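Local structure of congerin-2 (1IS6) at residues Asn56-Asn61 and Glu105-Pro110. The protein binds beta-galactosides as a homodimeric galectin of the conger eel, although its physiological role is not yet known. Numbering follows the deposited sequence.
Sequences NVLVLN and ETVEFP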
ATOM      1  N   ASN A  56      12.301 -25.579  -1.288  1.00 13.85           N
ATOM      2  CA  ASN A  56      12.156 -24.889  -2.571  1.00 13.27           C
ATOM      3  C   ASN A  56      10.881 -25.277  -3.302  1.00 13.17           C
ATOM      4  O   ASN A  56      10.851 -25.809  -4.407  1.00 13.49           O
ATOM      5  CB  ASN A  56      13.383 -25.144  -3.500  1.00 15.03           C
ATOM      6  CG  ASN A  56      14.694 -24.735  -2.845  1.00 17.85           C
ATOM      7  OD1 ASN A  56      14.902 -23.649  -2.309  1.00 19.68           O
ATOM      8  ND2 ASN A  56      15.610 -25.695  -2.769  1.00 21.74           N
ATOM      9  N   VAL A  57       9.772 -24.972  -2.634  1.00 12.39           N
ATOM     10  CA  VAL A  57       8.439 -25.255  -3.167  1.00 13.28           C
ATOM     11  C   VAL A  57       7.515 -24.071  -2.870  1.00 11.00           C
ATOM     12  O   VAL A  57       7.716 -23.337  -1.881  1.00 10.41           O
ATOM     13  CB  VAL A  57       7.924 -26.600  -2.517  1.00 14.53           C
ATOM     14  CG1 VAL A  57       7.785 -26.427  -1.034  1.00 16.54           C
ATOM     15  CG2 VAL A  57       6.595 -27.026  -3.112  1.00 17.09           C
ATOM     16  N   LEU A  58       6.573 -23.833  -3.781  1.00 10.25           N
ATOM     17  CA  LEU A  58       5.534 -22.854  -3.537  1.00 10.58           C
ATOM     18  C   LEU A  58       4.307 -23.603  -3.020  1.00  9.53           C
ATOM     19  O   LEU A  58       3.966 -24.683  -3.539  1.00 10.37           O
ATOM     20  CB  LEU A  58       5.108 -22.126  -4.790  1.00 12.49           C
ATOM     21  CG  LEU A  58       5.986 -21.102  -5.401  1.00 14.96           C
ATOM     22  CD1 LEU A  58       5.237 -20.571  -6.636  1.00 15.26           C
ATOM     23  CD2 LEU A  58       6.268 -19.970  -4.436  1.00 13.97           C
ATOM     24  N   VAL A  59       3.633 -23.097  -1.995  1.00  7.35           N
ATOM     25  CA  VAL A  59       2.434 -23.736  -1.467  1.00  9.06           C
ATOM     26  C   VAL A  59       1.361 -22.667  -1.463  1.00  9.20           C
ATOM     27  O   VAL A  59       1.555 -21.564  -0.940  1.00  9.26           O
ATOM     28  CB  VAL A  59       2.676 -24.227  -0.050  1.00  8.62           C
ATOM     29  CG1 VAL A  59       1.390 -24.762   0.522  1.00 11.59           C
ATOM     30  CG2 VAL A  59       3.682 -25.346  -0.054  1.00  8.82           C
ATOM     31  N   LEU A  60       0.219 -22.978  -2.051  1.00  8.28           N
ATOM     32  CA  LEU A  60      -0.902 -22.049  -2.130  1.00 10.28           C
ATOM     33  C   LEU A  60      -2.123 -22.571  -1.364  1.00  9.08           C
ATOM     34  O   LEU A  60      -2.439 -23.766  -1.392  1.00  9.42           O
ATOM     35  CB  LEU A  60      -1.225 -21.838  -3.610  1.00  9.84           C
ATOM     36  CG  LEU A  60      -0.162 -21.020  -4.316  1.00 12.35           C
ATOM     37  CD1 LEU A  60       0.807 -21.920  -5.061  1.00 15.19           C
ATOM     38  CD2 LEU A  60      -0.855 -20.068  -5.235  1.00 14.85           C
ATOM     39  N   ASN A  61      -2.843 -21.708  -0.665  1.00  7.46           N
ATOM     40  CA  ASN A  61      -3.986 -22.153   0.105  1.00  6.93           C
ATOM     41  C   ASN A  61      -4.861 -20.943   0.431  1.00  7.59           C
ATOM     42  O   ASN A  61      -4.534 -19.804   0.089  1.00  6.89           O
ATOM     43  CB  ASN A  61      -3.491 -22.794   1.389  1.00  7.94           C
ATOM     44  CG  ASN A  61      -4.438 -23.849   1.936  1.00  8.52           C
ATOM     45  OD1 ASN A  61      -5.607 -23.933   1.587  1.00  8.02           O
ATOM     46  ND2 ASN A  61      -3.947 -24.660   2.860  1.00  8.21           N
ATOM     47  N   GLU A 105       7.166 -17.359 -15.458  1.00  9.18           N
ATOM     48  CA  GLU A 105       6.329 -18.536 -15.259  1.00  9.94           C
ATOM     49  C   GLU A 105       5.059 -18.122 -14.553  1.00  9.65           C
ATOM     50  O   GLU A 105       5.028 -17.096 -13.849  1.00  9.85           O
ATOM     51  CB  GLU A 105       7.030 -19.583 -14.408  1.00 12.09           C
ATOM     52  CG  GLU A 105       8.096 -20.201 -15.271  1.00 16.46           C
ATOM     53  CD  GLU A 105       8.815 -21.385 -14.653  1.00 21.58           C
ATOM     54  OE1 GLU A 105       8.650 -22.471 -15.212  1.00 26.12           O
ATOM     55  OE2 GLU A 105       9.537 -21.244 -13.661  1.00 19.24           O
ATOM     56  N   THR A 106       3.985 -18.864 -14.745  1.00  9.77           N
ATOM     57  CA  THR A 106       2.747 -18.493 -14.069  1.00 10.50           C
ATOM     58  C   THR A 106       2.196 -19.629 -13.210  1.00  8.52           C
ATOM     59  O   THR A 106       2.532 -20.801 -13.416  1.00  9.70           O
ATOM     60  CB  THR A 106       1.679 -18.052 -15.111  1.00  9.87           C
ATOM     61  OG1 THR A 106       1.285 -19.247 -15.763  1.00 15.14           O
ATOM     62  CG2 THR A 106       2.158 -17.027 -16.130  1.00 11.02           C
ATOM     63  N   VAL A 107       1.399 -19.309 -12.195  1.00  8.04           N
ATOM     64  CA  VAL A 107       0.687 -20.318 -11.412  1.00  9.00           C
ATOM     65  C   VAL A 107      -0.724 -19.750 -11.238  1.00  8.54           C
ATOM     66  O   VAL A 107      -0.966 -18.538 -11.267  1.00  8.34           O
ATOM     67  CB  VAL A 107       1.449 -20.637 -10.039  1.00 10.34           C
ATOM     68  CG1 VAL A 107       1.855 -19.416  -9.338  1.00 16.62           C
ATOM     69  CG2 VAL A 107       0.545 -21.345  -9.035  1.00 12.11           C
ATOM     70  N   GLU A 108      -1.705 -20.632 -11.280  1.00  8.72           N
ATOM     71  CA  GLU A 108      -3.096 -20.222 -11.188  1.00  8.62           C
ATOM     72  C   GLU A 108      -3.656 -20.850  -9.937  1.00 10.23           C
ATOM     73  O   GLU A 108      -3.225 -21.946  -9.571  1.00 11.91           O
ATOM     74  CB  GLU A 108      -3.880 -20.712 -12.382  1.00  8.33           C
ATOM     75  CG  GLU A 108      -3.512 -19.956 -13.654  1.00  9.73           C
ATOM     76  CD  GLU A 108      -2.238 -20.436 -14.328  1.00 15.17           C
ATOM     77  OE1 GLU A 108      -2.088 -21.642 -14.491  1.00 17.90           O
ATOM     78  OE2 GLU A 108      -1.403 -19.599 -14.678  1.00 16.28           O
ATOM     79  N   PHE A 109      -4.617 -20.264  -9.251  1.00  7.98           N
ATOM     80  CA  PHE A 109      -5.122 -20.875  -8.039  1.00  7.32           C
ATOM     81  C   PHE A 109      -6.599 -20.486  -8.042  1.00  8.24           C
ATOM     82  O   PHE A 109      -6.911 -19.325  -8.365  1.00  7.47           O
ATOM     83  CB  PHE A 109      -4.362 -20.295  -6.842  1.00  7.17           C
ATOM     84  CG  PHE A 109      -4.859 -20.762  -5.479  1.00  8.09           C
ATOM     85  CD1 PHE A 109      -4.667 -22.085  -5.066  1.00 10.18           C
ATOM     86  CD2 PHE A 109      -5.511 -19.846  -4.642  1.00  9.53           C
ATOM     87  CE1 PHE A 109      -5.130 -22.476  -3.809  1.00  8.71           C
ATOM     88  CE2 PHE A 109      -5.973 -20.244  -3.388  1.00  7.29           C
ATOM     89  CZ  PHE A 109      -5.778 -21.553  -2.984  1.00  7.28           C
ATOM     90  N   PRO A 110      -7.556 -21.384  -7.766  1.00  8.39           N
ATOM     91  CA  PRO A 110      -8.958 -21.024  -7.690  1.00  7.34           C
ATOM     92  C   PRO A 110      -9.294 -19.925  -6.668  1.00  8.41           C
ATOM     93  O   PRO A 110      -8.743 -19.782  -5.574  1.00  8.76           O
ATOM     94  CB  PRO A 110      -9.634 -22.340  -7.405  1.00  7.84           C
ATOM     95  CG  PRO A 110      -8.597 -23.125  -6.654  1.00 11.56           C
ATOM     96  CD  PRO A 110      -7.305 -22.765  -7.346  1.00  9.77           C
TER
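While V107 turns inward to meet L60, its neighbours T106 and E108 are tied together on the other face of the strand: T106 OG1 donates to E108 OE2 at 2.9 Å, using the syn lone pair of the carboxylate. The side chains that meet across the gap, L58 and L60 with V107 and F109, are all apolar. Strands 57-61 and 106-110 belong to the two opposed sheets of the galectin beta-sandwich, and their axes come within 8.3 Å at 24°, the two strands running roughly the same way. L60 and V107 reach across this gap tip to tip, L60 CD1 lying 4.0 Å from V107 CG2, and I99 of strand 96-100 touches both. Farther back, L58 CD1 only grazes V107 CG1 at 4.5 Å; L58 also touches M45 and F80.

F109 makes the closest approach. With CG anti to the backbone N (chi1 175°), its ring passes alongside L60 instead of meeting it end on. L60 CB makes an off-centre CH-pi contact, 4.2 Å from the F109 ring centroid and 29° off the normal, while L60 CD2 rests against F109 CB at 3.9 Å. The far end of the ring comes up against the main chain, F109 CZ sitting 3.6 Å from N61 C. M43 adds a further contact to F109.

The CB of N61 points away from strand 106-110, and its amide is held by others: ND2 bonds to Q70 O and OD1 accepts from R112 NH2. N61 also touches W69 and E72, both predicted to belong to the galactoside site. One strand of the sugar-binding sheet therefore has two different sides: polar bonds fix the amide beside the presumed site, whereas the side facing the other sheet is joined by nondirectional hydrocarbon and ring contacts, so the match between the two sheets here probably depends more on how the side chains fit than on directional bonds.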